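PDB 4L9P: CaaX farnesyltransferase beta subunit Ram1 from Aspergillus fumigatus, which forms with an alpha subunit a zinc-dependent enzyme that probably transfers the farnesyl group of farnesyl diphosphate to a cysteine near the C-terminus of proteins, itself binding the peptide. Local coordinates for residues Trp153-Tyr156 against Trp157-Gly161; Ala211-Gly215 against Glu216-Lys220; Lys100-Pro103 against Leu104-Gly107; Glu404-Thr407 against Arg408-Ser412; Ala274-Gln278 against Asn279-Thr283. All coordinates share one frame; numbering follows the deposited sequence. Where two conformers were deposited one is given.

Interaction 1: residues Trp153-Tyr156 against Trp157-Gly161; sequences WMVY and WALAG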
loop_
_atom_site.group_PDB
_atom_site.type_symbol
_atom_site.label_atom_id
_atom_site.label_comp_id
_atom_site.label_asym_id
_atom_site.label_seq_id
_atom_site.Cartn_x
_atom_site.Cartn_y
_atom_site.Cartn_z
ATOM N N TRP B 153 5.504 13.565 -7.028
ATOM C CA TRP B 153 5.600 12.140 -7.350
ATOM C C TRP B 153 6.181 11.891 -8.734
ATOM O O TRP B 153 6.980 10.958 -8.927
ATOM C CB TRP B 153 4.257 11.447 -7.295
ATOM C CG TRP B 153 3.767 11.076 -5.944
ATOM C CD1 TRP B 153 2.560 11.422 -5.399
ATOM C CD2 TRP B 153 4.375 10.161 -5.027
ATOM N NE1 TRP B 153 2.409 10.807 -4.182
ATOM C CE2 TRP B 153 3.512 10.033 -3.916
ATOM C CE3 TRP B 153 5.550 9.407 -5.046
ATOM C CZ2 TRP B 153 3.777 9.202 -2.837
ATOM C CZ3 TRP B 153 5.828 8.578 -3.931
ATOM C CH2 TRP B 153 4.935 8.487 -2.873
ATOM N N MET B 154 5.759 12.657 -9.743
ATOM C CA MET B 154 6.266 12.404 -11.117
ATOM C C MET B 154 7.779 12.636 -11.199
ATOM O O MET B 154 8.483 11.959 -11.979
ATOM C CB MET B 154 5.521 13.280 -12.145
ATOM C CG MET B 154 4.008 13.068 -12.016
ATOM S SD MET B 154 3.024 14.319 -12.816
ATOM C CE MET B 154 3.631 13.845 -14.338
ATOM N N VAL B 155 8.273 13.577 -10.398
ATOM C CA VAL B 155 9.740 13.774 -10.322
ATOM C C VAL B 155 10.402 12.562 -9.661
ATOM O O VAL B 155 11.348 11.985 -10.214
ATOM C CB VAL B 155 10.095 15.065 -9.539
ATOM C CG1 VAL B 155 11.625 15.146 -9.390
ATOM C CG2 VAL B 155 9.542 16.294 -10.294
ATOM N N TYR B 156 9.866 12.128 -8.529
ATOM C CA TYR B 156 10.416 10.983 -7.828
ATOM C C TYR B 156 10.388 9.718 -8.689
ATOM O O TYR B 156 11.394 9.007 -8.746
ATOM C CB TYR B 156 9.659 10.757 -6.508
ATOM C CG TYR B 156 9.997 9.400 -5.929
ATOM C CD1 TYR B 156 11.276 9.110 -5.326
ATOM C CD2 TYR B 156 9.051 8.369 -6.014
ATOM C CE1 TYR B 156 11.565 7.781 -4.878
ATOM C CE2 TYR B 156 9.345 7.055 -5.568
ATOM C CZ TYR B 156 10.591 6.797 -4.976
ATOM O OH TYR B 156 10.860 5.537 -4.532
ATOM N N TRP B 157 9.239 9.386 -9.278
ATOM C CA TRP B 157 9.145 8.105 -10.021
ATOM C C TRP B 157 10.152 8.081 -11.153
ATOM O O TRP B 157 10.796 7.036 -11.443
ATOM C CB TRP B 157 7.731 7.930 -10.646
ATOM C CG TRP B 157 6.669 7.768 -9.573
ATOM C CD1 TRP B 157 6.785 7.080 -8.392
ATOM C CD2 TRP B 157 5.326 8.239 -9.637
ATOM N NE1 TRP B 157 5.595 7.170 -7.687
ATOM C CE2 TRP B 157 4.692 7.870 -8.433
ATOM C CE3 TRP B 157 4.603 8.984 -10.601
ATOM C CZ2 TRP B 157 3.356 8.216 -8.154
ATOM C CZ3 TRP B 157 3.259 9.324 -10.323
ATOM C CH2 TRP B 157 2.676 8.929 -9.105
ATOM N N ALA B 158 10.303 9.208 -11.858
ATOM C CA ALA B 158 11.256 9.254 -12.997
ATOM C C ALA B 158 12.696 9.177 -12.472
ATOM O O ALA B 158 13.504 8.413 -13.030
ATOM C CB ALA B 158 11.024 10.522 -13.811
ATOM N N LEU B 159 13.057 9.948 -11.433
ATOM C CA LEU B 159 14.451 9.858 -10.949
ATOM C C LEU B 159 14.753 8.453 -10.419
ATOM O O LEU B 159 15.860 7.944 -10.647
ATOM C CB LEU B 159 14.695 10.882 -9.841
ATOM C CG LEU B 159 14.667 12.332 -10.308
ATOM C CD1 LEU B 159 14.727 13.248 -9.072
ATOM C CD2 LEU B 159 15.866 12.599 -11.298
ATOM N N ALA B 160 13.831 7.869 -9.681
ATOM C CA ALA B 160 14.040 6.526 -9.159
ATOM C C ALA B 160 14.237 5.521 -10.305
ATOM O O ALA B 160 15.185 4.715 -10.254
ATOM C CB ALA B 160 12.818 6.089 -8.307
ATOM N N GLY B 161 13.405 5.561 -11.356
ATOM C CA GLY B 161 13.613 4.652 -12.495
ATOM C C GLY B 161 14.954 4.866 -13.184
ATOM O O GLY B 161 15.626 3.903 -13.523
#
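Trp-153 and Trp-157, one helical turn apart on helix 151-164, set the aromatic character of this contact. Their planes are nearly parallel (9°) but displaced, ring centroids 5.0 Å apart with little overlap: no true stack. What lies over the Trp-157 six-membered ring is instead Trp-153 CB, 3.5 Å from its centroid, in a CH-pi contact. Trp-157 CG stands beside its own backbone N (chi1 -67°), which lays the indole back along the preceding turn. Tyr-156 meets it obliquely, CD2 reaching Trp-157 CD1 at 3.5 Å, while Ala-160 CB sits over a face of the tyrosine ring; the small methyl suits this close-packed side.

Among the backbone bonds, Trp-157 N to Trp-153 O is short (2.8 Å) and nearly straight, and the same oxygen lies over the indole of Trp-157. Ala-158 N to Met-154 O is weak.

Apolar packing continues where Val-155 CG1 runs beside Leu-159 CD1, 3.7 Å away. Tyr-156 OH bonds to Val-499 O, so its polar end is satisfied.

The cluster is buried, and Tyr-432 meets Trp-157 edge-to-face. It belongs to the alpha-alpha toroid, where Trp-153 lines the isoprenoid pocket and also packs on the bound peptide.

Interaction 2: residues Ala211-Gly215 against Glu216-Lys220; sequences AMVGG and EEAFK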
loop_
_atom_site.group_PDB
_atom_site.type_symbol
_atom_site.label_atom_id
_atom_site.label_comp_id
_atom_site.label_asym_id
_atom_site.label_seq_id
_atom_site.Cartn_x
_atom_site.Cartn_y
_atom_site.Cartn_z
ATOM N N ALA B 211 17.310 13.525 -2.137
ATOM C CA ALA B 211 18.327 12.559 -1.749
ATOM C C ALA B 211 19.008 11.968 -2.984
ATOM O O ALA B 211 20.227 11.773 -3.014
ATOM C CB ALA B 211 17.722 11.439 -0.868
ATOM N N MET B 212 18.225 11.658 -4.002
ATOM C CA MET B 212 18.810 11.005 -5.199
ATOM C C MET B 212 19.729 11.974 -5.941
ATOM O O MET B 212 20.831 11.584 -6.368
ATOM C CB MET B 212 17.721 10.438 -6.165
ATOM C CG MET B 212 17.158 9.176 -5.659
ATOM S SD MET B 212 15.964 8.427 -6.798
ATOM C CE MET B 212 14.483 9.445 -6.398
ATOM N N VAL B 213 19.349 13.239 -6.096
ATOM C CA VAL B 213 20.257 14.146 -6.815
ATOM C C VAL B 213 21.423 14.566 -5.962
ATOM O O VAL B 213 22.526 14.833 -6.489
ATOM C CB VAL B 213 19.517 15.398 -7.469
ATOM C CG1 VAL B 213 18.412 14.962 -8.440
ATOM C CG2 VAL B 213 18.939 16.371 -6.410
ATOM N N GLY B 214 21.221 14.646 -4.650
ATOM C CA GLY B 214 22.304 14.988 -3.720
ATOM C C GLY B 214 22.749 16.431 -3.796
ATOM O O GLY B 214 22.136 17.275 -4.481
ATOM N N GLY B 215 23.809 16.715 -3.039
ATOM C CA GLY B 215 24.465 18.008 -3.041
ATOM C C GLY B 215 23.944 18.902 -1.942
ATOM O O GLY B 215 22.751 18.925 -1.638
ATOM N N GLU B 216 24.840 19.739 -1.403
ATOM C CA GLU B 216 24.481 20.631 -0.309
ATOM C C GLU B 216 23.381 21.634 -0.679
ATOM O O GLU B 216 22.511 21.941 0.148
ATOM C CB GLU B 216 25.748 21.369 0.180
ATOM C CG GLU B 216 25.565 22.339 1.298
ATOM C CD GLU B 216 26.904 22.968 1.728
ATOM O OE1 GLU B 216 27.971 22.535 1.204
ATOM O OE2 GLU B 216 26.892 23.886 2.592
ATOM N N GLU B 217 23.373 22.124 -1.912
ATOM C CA GLU B 217 22.358 23.103 -2.278
ATOM C C GLU B 217 20.956 22.536 -2.242
ATOM O O GLU B 217 19.996 23.167 -1.735
ATOM C CB GLU B 217 22.672 23.753 -3.626
ATOM C CG GLU B 217 24.014 24.510 -3.553
ATOM C CD GLU B 217 24.058 25.579 -2.445
ATOM O OE1 GLU B 217 23.099 26.393 -2.357
ATOM O OE2 GLU B 217 25.051 25.615 -1.660
ATOM N N ALA B 218 20.831 21.310 -2.738
ATOM C CA ALA B 218 19.529 20.658 -2.684
ATOM C C ALA B 218 19.145 20.380 -1.230
ATOM O O ALA B 218 17.968 20.550 -0.856
ATOM C CB ALA B 218 19.530 19.368 -3.504
ATOM N N PHE B 219 20.090 19.887 -0.425
ATOM C CA PHE B 219 19.753 19.566 0.971
ATOM C C PHE B 219 19.346 20.848 1.728
ATOM O O PHE B 219 18.458 20.841 2.589
ATOM C CB PHE B 219 20.936 18.946 1.706
ATOM C CG PHE B 219 21.351 17.578 1.206
ATOM C CD1 PHE B 219 20.563 16.819 0.342
ATOM C CD2 PHE B 219 22.563 17.037 1.614
ATOM C CE1 PHE B 219 20.993 15.514 -0.086
ATOM C CE2 PHE B 219 22.970 15.765 1.194
ATOM C CZ PHE B 219 22.216 15.034 0.324
ATOM N N LYS B 220 19.995 21.948 1.379
ATOM C CA LYS B 220 19.743 23.232 2.038
ATOM C C LYS B 220 18.373 23.825 1.715
ATOM O O LYS B 220 17.900 24.690 2.427
ATOM C CB LYS B 220 20.849 24.248 1.682
ATOM C CG LYS B 220 22.104 24.026 2.498
ATOM C CD LYS B 220 23.284 24.834 1.948
ATOM C CE LYS B 220 23.009 26.262 1.670
ATOM N NZ LYS B 220 24.365 26.847 1.282
HETATM O O HOH W 1 22.351 20.164 -4.844
#
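Gly-215 O accepts a bond from Phe-219 N (3.1 Å, 164° at the hydrogen), closing the first turn of helix 216-221 just after helix 200-213 has ended. Two glycines make the passage. Gly-214 leaves the helix with positive phi (71°), and Gly-215, at the N-cap, has phi 95°, where a CB would collide with the preceding carbonyl oxygen. A water bridges the two segments: it donates to Gly-214 O at 2.9 Å and accepts from Ala-218 N at 2.8 Å, satisfying an N-H in the first turn of helix 216-221.

Phe-219 folds back over the turn. With CG beside its backbone N, the ring comes to lie with one face against Gly-215 O, 3.4 Å from CG, and CE1 comes within 3.9 Å of Gly-214 CA. On another side Val-213 CG2 and Ala-218 CB make a loose apolar touch (4.2 Å). Along the exposed surface Lys-220 NZ forms a salt bridge with Glu-217 OE2 (3.3 Å), on the syn side but tilted from the carboxylate plane.

In the toroid, Phe-219 packs on Ile-508 and meets the ring of Trp-511 from helix 502-513, whereas Val-213 and Ala-218 rest on Val-176 and Ile-177 of helix 173-183.

Interaction 3: residues Lys100-Pro103 against Leu104-Gly107; sequences KCLP and LLKG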
loop_
_atom_site.group_PDB
_atom_site.type_symbol
_atom_site.label_atom_id
_atom_site.label_comp_id
_atom_site.label_asym_id
_atom_site.label_seq_id
_atom_site.Cartn_x
_atom_site.Cartn_y
_atom_site.Cartn_z
ATOM N N LYS B 100 -4.662 -12.889 -21.189
ATOM C CA LYS B 100 -3.766 -11.867 -21.732
ATOM C C LYS B 100 -2.288 -12.120 -21.405
ATOM O O LYS B 100 -1.389 -11.828 -22.224
ATOM C CB LYS B 100 -4.147 -10.482 -21.225
ATOM C CG LYS B 100 -5.456 -9.936 -21.803
ATOM C CD LYS B 100 -5.780 -8.573 -21.191
ATOM C CE LYS B 100 -7.192 -8.154 -21.644
ATOM N NZ LYS B 100 -7.696 -6.866 -21.127
ATOM N N CYS B 101 -2.028 -12.684 -20.237
ATOM C CA CYS B 101 -0.634 -12.891 -19.844
ATOM C C CYS B 101 -0.030 -14.105 -20.517
ATOM O O CYS B 101 1.162 -14.079 -20.806
ATOM C CB CYS B 101 -0.560 -13.086 -18.330
ATOM S SG CYS B 101 -0.768 -11.587 -17.375
ATOM N N LEU B 102 -0.797 -15.143 -20.834
ATOM C CA LEU B 102 -0.190 -16.423 -21.303
ATOM C C LEU B 102 0.681 -16.301 -22.545
ATOM O O LEU B 102 1.776 -16.813 -22.533
ATOM C CB LEU B 102 -1.245 -17.553 -21.416
ATOM C CG LEU B 102 -1.607 -18.170 -20.057
ATOM C CD1 LEU B 102 -2.838 -19.013 -20.218
ATOM C CD2 LEU B 102 -0.425 -19.017 -19.520
ATOM N N PRO B 103 0.231 -15.582 -23.587
ATOM C CA PRO B 103 1.137 -15.530 -24.775
ATOM C C PRO B 103 2.410 -14.784 -24.453
ATOM O O PRO B 103 3.472 -15.040 -25.049
ATOM C CB PRO B 103 0.342 -14.758 -25.826
ATOM C CG PRO B 103 -0.906 -14.324 -25.144
ATOM C CD PRO B 103 -1.111 -15.059 -23.868
ATOM N N LEU B 104 2.338 -13.786 -23.575
ATOM C CA LEU B 104 3.533 -13.030 -23.186
ATOM C C LEU B 104 4.452 -13.882 -22.297
ATOM O O LEU B 104 5.695 -13.872 -22.501
ATOM C CB LEU B 104 3.086 -11.757 -22.469
ATOM C CG LEU B 104 2.348 -10.748 -23.377
ATOM C CD1 LEU B 104 1.540 -9.806 -22.480
ATOM C CD2 LEU B 104 3.328 -9.948 -24.176
ATOM N N LEU B 105 3.902 -14.598 -21.313
ATOM C CA LEU B 105 4.714 -15.515 -20.528
ATOM C C LEU B 105 5.464 -16.542 -21.393
ATOM O O LEU B 105 6.623 -16.865 -21.120
ATOM C CB LEU B 105 3.849 -16.260 -19.504
ATOM C CG LEU B 105 3.318 -15.308 -18.384
ATOM C CD1 LEU B 105 2.109 -16.010 -17.782
ATOM C CD2 LEU B 105 4.436 -15.048 -17.336
ATOM N N LYS B 106 4.752 -17.014 -22.410
ATOM C CA LYS B 106 5.351 -17.978 -23.324
ATOM C C LYS B 106 6.336 -17.349 -24.282
ATOM O O LYS B 106 7.010 -18.104 -25.001
ATOM C CB LYS B 106 4.206 -18.591 -24.139
ATOM C CG LYS B 106 3.411 -19.563 -23.353
ATOM C CD LYS B 106 2.130 -19.881 -24.149
ATOM C CE LYS B 106 1.174 -20.751 -23.416
ATOM N NZ LYS B 106 0.022 -21.107 -24.402
ATOM N N GLY B 107 6.386 -16.031 -24.380
ATOM C CA GLY B 107 7.330 -15.322 -25.237
ATOM C C GLY B 107 6.975 -15.313 -26.707
ATOM O O GLY B 107 7.878 -15.116 -27.550
#
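Cys-101 O and Leu-105 N form the straighter of two backbone bonds that hold the last turn of helix 89-105, 2.8 Å long with 172° at the hydrogen. Lys-106 N follows with a bond to Leu-102 O of 3.0 Å, its donor tilted from the carbonyl plane. Pro-103 interrupts the regular pattern: its nitrogen carries no hydrogen, and the helix is kinked where the bond to the turn before is missing. Gly-107 then ends the helix in a Schellman motif. Its positive phi (78°) comes easily to a residue without a side chain, and its N bonds to Leu-104 O at 2.9 Å. Gln-112 NE2 also donates to that oxygen.

Apolar contacts centre on Leu-105. Its CD1 lies 4.0 Å from Cys-101 CB and 4.3 Å from Leu-102 CD2, so one methyl touches two residues of the preceding turn. Separately, Leu-104 sets a methyl against a backbone carbonyl, CD1 lying 3.6 Å from Lys-100 O.

The methylenes of Lys-106 form a third group. Its chi1 of -75° brings CG to 3.3 Å from Leu-102 O, and the extended chain then runs on past that oxygen through CD.

The chemistry divides the turn by side. Cys-101, Leu-104 and Leu-105 are apolar or weakly polar and all pack on Cys-413 of helix 403-413, whereas Lys-100 points its charge outward into solvent. An amphipathic helix end thus adheres to the toroid by its greasy side, while proline and glycine shape and stop the chain.

Interaction 4: residues Glu404-Thr407 against Arg408-Ser412; sequences EGLT and RYILS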
loop_
_atom_site.group_PDB
_atom_site.type_symbol
_atom_site.label_atom_id
_atom_site.label_comp_id
_atom_site.label_asym_id
_atom_site.label_seq_id
_atom_site.Cartn_x
_atom_site.Cartn_y
_atom_site.Cartn_z
ATOM N N GLU B 404 11.510 -16.207 -9.511
ATOM C CA GLU B 404 11.329 -16.543 -10.924
ATOM C C GLU B 404 9.967 -15.990 -11.389
ATOM O O GLU B 404 9.893 -15.374 -12.441
ATOM C CB GLU B 404 11.334 -18.079 -11.105
ATOM C CG GLU B 404 10.939 -18.476 -12.525
ATOM C CD GLU B 404 11.054 -19.954 -12.855
ATOM O OE1 GLU B 404 11.313 -20.743 -11.927
ATOM O OE2 GLU B 404 10.968 -20.279 -14.066
ATOM N N GLY B 405 8.902 -16.306 -10.640
ATOM C CA GLY B 405 7.577 -15.838 -11.062
ATOM C C GLY B 405 7.490 -14.327 -11.207
ATOM O O GLY B 405 6.979 -13.791 -12.197
ATOM N N LEU B 406 8.038 -13.612 -10.228
ATOM C CA LEU B 406 7.948 -12.158 -10.287
ATOM C C LEU B 406 8.716 -11.600 -11.466
ATOM O O LEU B 406 8.304 -10.656 -12.133
ATOM C CB LEU B 406 8.422 -11.560 -8.955
ATOM C CG LEU B 406 8.322 -10.051 -8.908
ATOM C CD1 LEU B 406 6.868 -9.602 -9.080
ATOM C CD2 LEU B 406 8.957 -9.479 -7.599
ATOM N N THR B 407 9.904 -12.205 -11.684
ATOM C CA THR B 407 10.751 -11.754 -12.762
ATOM C C THR B 407 10.098 -12.009 -14.137
ATOM O O THR B 407 10.133 -11.145 -15.031
ATOM C CB THR B 407 12.086 -12.484 -12.709
ATOM O OG1 THR B 407 12.717 -12.149 -11.471
ATOM C CG2 THR B 407 12.998 -11.968 -13.821
ATOM N N ARG B 408 9.484 -13.182 -14.291
ATOM C CA ARG B 408 8.725 -13.443 -15.518
ATOM C C ARG B 408 7.611 -12.429 -15.698
ATOM O O ARG B 408 7.390 -11.934 -16.799
ATOM C CB ARG B 408 8.135 -14.854 -15.539
ATOM C CG ARG B 408 9.241 -15.932 -15.601
ATOM C CD ARG B 408 8.568 -17.337 -15.747
ATOM N NE ARG B 408 9.635 -18.368 -15.847
ATOM C CZ ARG B 408 10.327 -18.628 -16.956
ATOM N NH1 ARG B 408 10.011 -18.033 -18.107
ATOM N NH2 ARG B 408 11.338 -19.510 -16.875
ATOM N N TYR B 409 6.821 -12.150 -14.625
ATOM C CA TYR B 409 5.754 -11.221 -14.830
ATOM C C TYR B 409 6.261 -9.856 -15.248
ATOM O O TYR B 409 5.751 -9.260 -16.174
ATOM C CB TYR B 409 4.980 -11.089 -13.510
ATOM C CG TYR B 409 3.689 -10.256 -13.680
ATOM C CD1 TYR B 409 2.682 -10.650 -14.602
ATOM C CD2 TYR B 409 3.606 -8.977 -13.071
ATOM C CE1 TYR B 409 1.595 -9.847 -14.838
ATOM C CE2 TYR B 409 2.467 -8.161 -13.266
ATOM C CZ TYR B 409 1.521 -8.573 -14.202
ATOM O OH TYR B 409 0.439 -7.772 -14.481
ATOM N N ILE B 410 7.305 -9.351 -14.601
ATOM C CA ILE B 410 7.785 -8.018 -14.975
ATOM C C ILE B 410 8.374 -7.993 -16.379
ATOM O O ILE B 410 7.973 -7.150 -17.209
ATOM C CB ILE B 410 8.863 -7.573 -13.956
ATOM C CG1 ILE B 410 8.238 -7.365 -12.540
ATOM C CG2 ILE B 410 9.563 -6.265 -14.442
ATOM C CD1 ILE B 410 9.275 -7.242 -11.449
ATOM N N LEU B 411 9.286 -8.923 -16.674
ATOM C CA LEU B 411 9.982 -8.837 -17.971
ATOM C C LEU B 411 9.141 -9.345 -19.130
ATOM O O LEU B 411 9.244 -8.765 -20.256
ATOM C CB LEU B 411 11.328 -9.583 -17.919
ATOM C CG LEU B 411 12.338 -8.933 -16.984
ATOM C CD1 LEU B 411 13.662 -9.814 -16.928
ATOM C CD2 LEU B 411 12.675 -7.486 -17.426
ATOM N N SER B 412 8.367 -10.414 -18.921
ATOM C CA SER B 412 7.559 -10.975 -20.027
ATOM C C SER B 412 6.258 -10.226 -20.225
ATOM O O SER B 412 5.778 -10.117 -21.377
ATOM C CB SER B 412 7.240 -12.459 -19.832
ATOM O OG SER B 412 8.432 -13.250 -19.782
#
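Glu-404 OE2 is gripped by two nitrogens of Arg-408, NE and NH2, each at 2.9 Å. This is an i to i+4 salt bridge along helix 403-413 of the alpha-alpha toroid. The side chains lie alongside, pointing the same way: with Glu-404 CG anti to its nitrogen (chi1 171°), the two stretched chains bring carboxylate and guanidinium together at their ends. The oxygen lies in the guanidinium plane, at its edge; OE2 offers NE its anti lone pair and meets NH2 on the same side, somewhat out of the carboxylate plane. The carboxylate is turned 47° from the guanidinium. Since the pair is buried, mutual neutralisation probably matters, and Arg-408 NH1 is satisfied by Tyr-119 O.

Backbone i+4 to i bonds continue, such as Leu-411 N to Thr-407 O at 2.9 Å, and the helix widens to a pi-type turn at 409-412. Thr-407 OG1 bonds back to Arg-403 O, leaving its methyl for apolar packing: CG2 lies 3.8 Å from Leu-411 CD1. Tyr-409, whose OH bonds to Asp-423 O, has its side chain about 6 Å from that of the zinc ligand Asp-365. On a further flank Leu-406 CG meets Ile-410 CD1 at 3.9 Å.

Interaction 5: residues Ala274-Gln278 against Asn279-Thr283; sequences AEARQ and NGLET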
loop_
_atom_site.group_PDB
_atom_site.type_symbol
_atom_site.label_atom_id
_atom_site.label_comp_id
_atom_site.label_asym_id
_atom_site.label_seq_id
_atom_site.Cartn_x
_atom_site.Cartn_y
_atom_site.Cartn_z
ATOM N N ALA B 274 2.456 21.000 19.656
ATOM C CA ALA B 274 1.735 19.967 18.936
ATOM C C ALA B 274 0.499 19.578 19.737
ATOM O O ALA B 274 0.559 19.321 20.940
ATOM C CB ALA B 274 2.630 18.761 18.717
ATOM N N GLU B 275 -0.621 19.509 19.054
ATOM C CA GLU B 275 -1.901 19.203 19.686
ATOM C C GLU B 275 -1.896 17.854 20.339
ATOM O O GLU B 275 -2.518 17.650 21.395
ATOM C CB GLU B 275 -3.009 19.266 18.636
ATOM C CG GLU B 275 -3.317 20.688 18.269
ATOM C CD GLU B 275 -4.231 21.368 19.248
ATOM O OE1 GLU B 275 -4.974 20.678 19.961
ATOM O OE2 GLU B 275 -4.245 22.614 19.259
ATOM N N ALA B 276 -1.181 16.917 19.707
ATOM C CA ALA B 276 -1.134 15.571 20.236
ATOM C C ALA B 276 -0.545 15.536 21.624
ATOM O O ALA B 276 -0.810 14.584 22.395
ATOM C CB ALA B 276 -0.366 14.605 19.315
ATOM N N ARG B 277 0.196 16.577 22.012
ATOM C CA ARG B 277 0.713 16.595 23.416
ATOM C C ARG B 277 -0.431 16.676 24.418
ATOM O O ARG B 277 -0.277 16.246 25.582
ATOM C CB ARG B 277 1.725 17.720 23.635
ATOM C CG ARG B 277 3.090 17.420 22.967
ATOM C CD ARG B 277 3.995 18.588 23.275
ATOM N NE ARG B 277 5.375 18.343 22.887
ATOM C CZ ARG B 277 6.246 17.611 23.593
ATOM N NH1 ARG B 277 5.903 17.114 24.785
ATOM N NH2 ARG B 277 7.470 17.428 23.119
ATOM N N GLN B 278 -1.555 17.239 24.011
ATOM C CA GLN B 278 -2.711 17.341 24.936
ATOM C C GLN B 278 -3.303 15.961 25.223
ATOM O O GLN B 278 -4.079 15.798 26.184
ATOM C CB GLN B 278 -3.830 18.242 24.397
ATOM C CG GLN B 278 -3.540 19.732 24.386
ATOM C CD GLN B 278 -3.204 20.254 25.768
ATOM O OE1 GLN B 278 -4.032 20.251 26.721
ATOM N NE2 GLN B 278 -1.973 20.710 25.893
ATOM N N ASN B 279 -2.955 14.978 24.390
ATOM C CA ASN B 279 -3.446 13.621 24.539
ATOM C C ASN B 279 -2.389 12.701 25.101
ATOM O O ASN B 279 -2.427 11.449 24.863
ATOM C CB ASN B 279 -3.898 13.096 23.169
ATOM C CG ASN B 279 -4.915 14.016 22.517
ATOM O OD1 ASN B 279 -4.584 14.800 21.618
ATOM N ND2 ASN B 279 -6.161 13.926 22.962
ATOM N N GLY B 280 -1.406 13.313 25.740
ATOM C CA GLY B 280 -0.361 12.603 26.449
ATOM C C GLY B 280 0.789 12.053 25.610
ATOM O O GLY B 280 1.689 11.401 26.134
ATOM N N LEU B 281 0.801 12.340 24.321
ATOM C CA LEU B 281 1.912 11.874 23.477
ATOM C C LEU B 281 3.086 12.876 23.553
ATOM O O LEU B 281 2.881 14.098 23.686
ATOM C CB LEU B 281 1.427 11.763 22.036
ATOM C CG LEU B 281 0.240 10.802 21.897
ATOM C CD1 LEU B 281 -0.128 10.723 20.445
ATOM C CD2 LEU B 281 0.553 9.395 22.387
ATOM N N GLU B 282 4.314 12.385 23.524
ATOM C CA GLU B 282 5.483 13.266 23.652
ATOM C C GLU B 282 6.369 13.256 22.424
ATOM O O GLU B 282 7.050 14.259 22.187
ATOM C CB GLU B 282 6.343 12.830 24.860
ATOM C CG GLU B 282 5.681 13.037 26.205
ATOM C CD GLU B 282 6.583 12.567 27.313
ATOM O OE1 GLU B 282 6.582 11.341 27.565
ATOM O OE2 GLU B 282 7.333 13.404 27.896
ATOM N N THR B 283 6.386 12.150 21.644
ATOM C CA THR B 283 7.301 12.058 20.527
ATOM C C THR B 283 6.539 11.592 19.303
ATOM O O THR B 283 5.374 11.161 19.380
ATOM C CB THR B 283 8.386 11.004 20.778
ATOM O OG1 THR B 283 7.784 9.703 20.751
ATOM C CG2 THR B 283 9.143 11.211 22.158
HETATM O O HOH W 2 7.727 15.969 27.091
HETATM O O HOH W 3 2.152 15.148 26.373
#
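The guanidinium of Arg-277 has Glu-282 O over one face, 3.3 Å from NH2 but at an angle too poor for a hydrogen bond, and a water at its edge, in plane. It belongs to a surface turn in the toroid's loop between helix 251-263 and helix 288-293, with backbone bonds resembling a Schellman motif. The water at the edge accepts from Arg-277 NH1 (3.2 Å) and donates to Glu-282 OE2 (2.7 Å), so the two opposite charges are linked through it without touching. Arg-277 is extended from CG to NE, and its NE and NH2 are held by Pro-271 O and Leu-270 O.

Asn-279 N bonds to Ala-276 O, and Gly-280 N to Arg-277 O at 3.1 Å, both donors standing well above the carbonyl planes; Leu-281 N also reaches Ala-276 O, weakly. Gly-280 takes positive phi (81°), which glycine accepts readily, and there the chain reverses out of its helical curl.

Ala-276, the buried residue among those that touch, offers CB to Leu-281 CD1 at 4.1 Å, and both rest on Lys-235. Glu-275, Gln-278 and Asn-279, all exposed, are polar or charged as befits this surface. A second water donates to both Arg-277 O and Leu-281 O. Beside it, Arg-277 CA points its hydrogen almost straight at Leu-281 O, the carbon 3.3 Å from the oxygen.

In the fold
Interactions 1 and 2 adjoin: Met-212 CE reaches Tyr-156 CD1 at 3.4 Å, joining helix 200-213 to helix 151-164. On the opposite side of the chain's centre from interaction 2, interactions 3 and 4 form a second pair, where Cys-101 SG packs 3.9 Å from Tyr-409 CE1 and Leu-104 CB lies 3.3 Å from Ser-412 O. Interaction 1 lies nearest the isoprenoid: the side chain of Trp-153 is about 4 Å from the bound analogue. Zinc lies about 8 Å from the side chain of Tyr-409 in interaction 4 and about 13 Å from that of Cys-101 in interaction 3. Interaction 5 is remote, its centre about 54 Å from that of interaction 3.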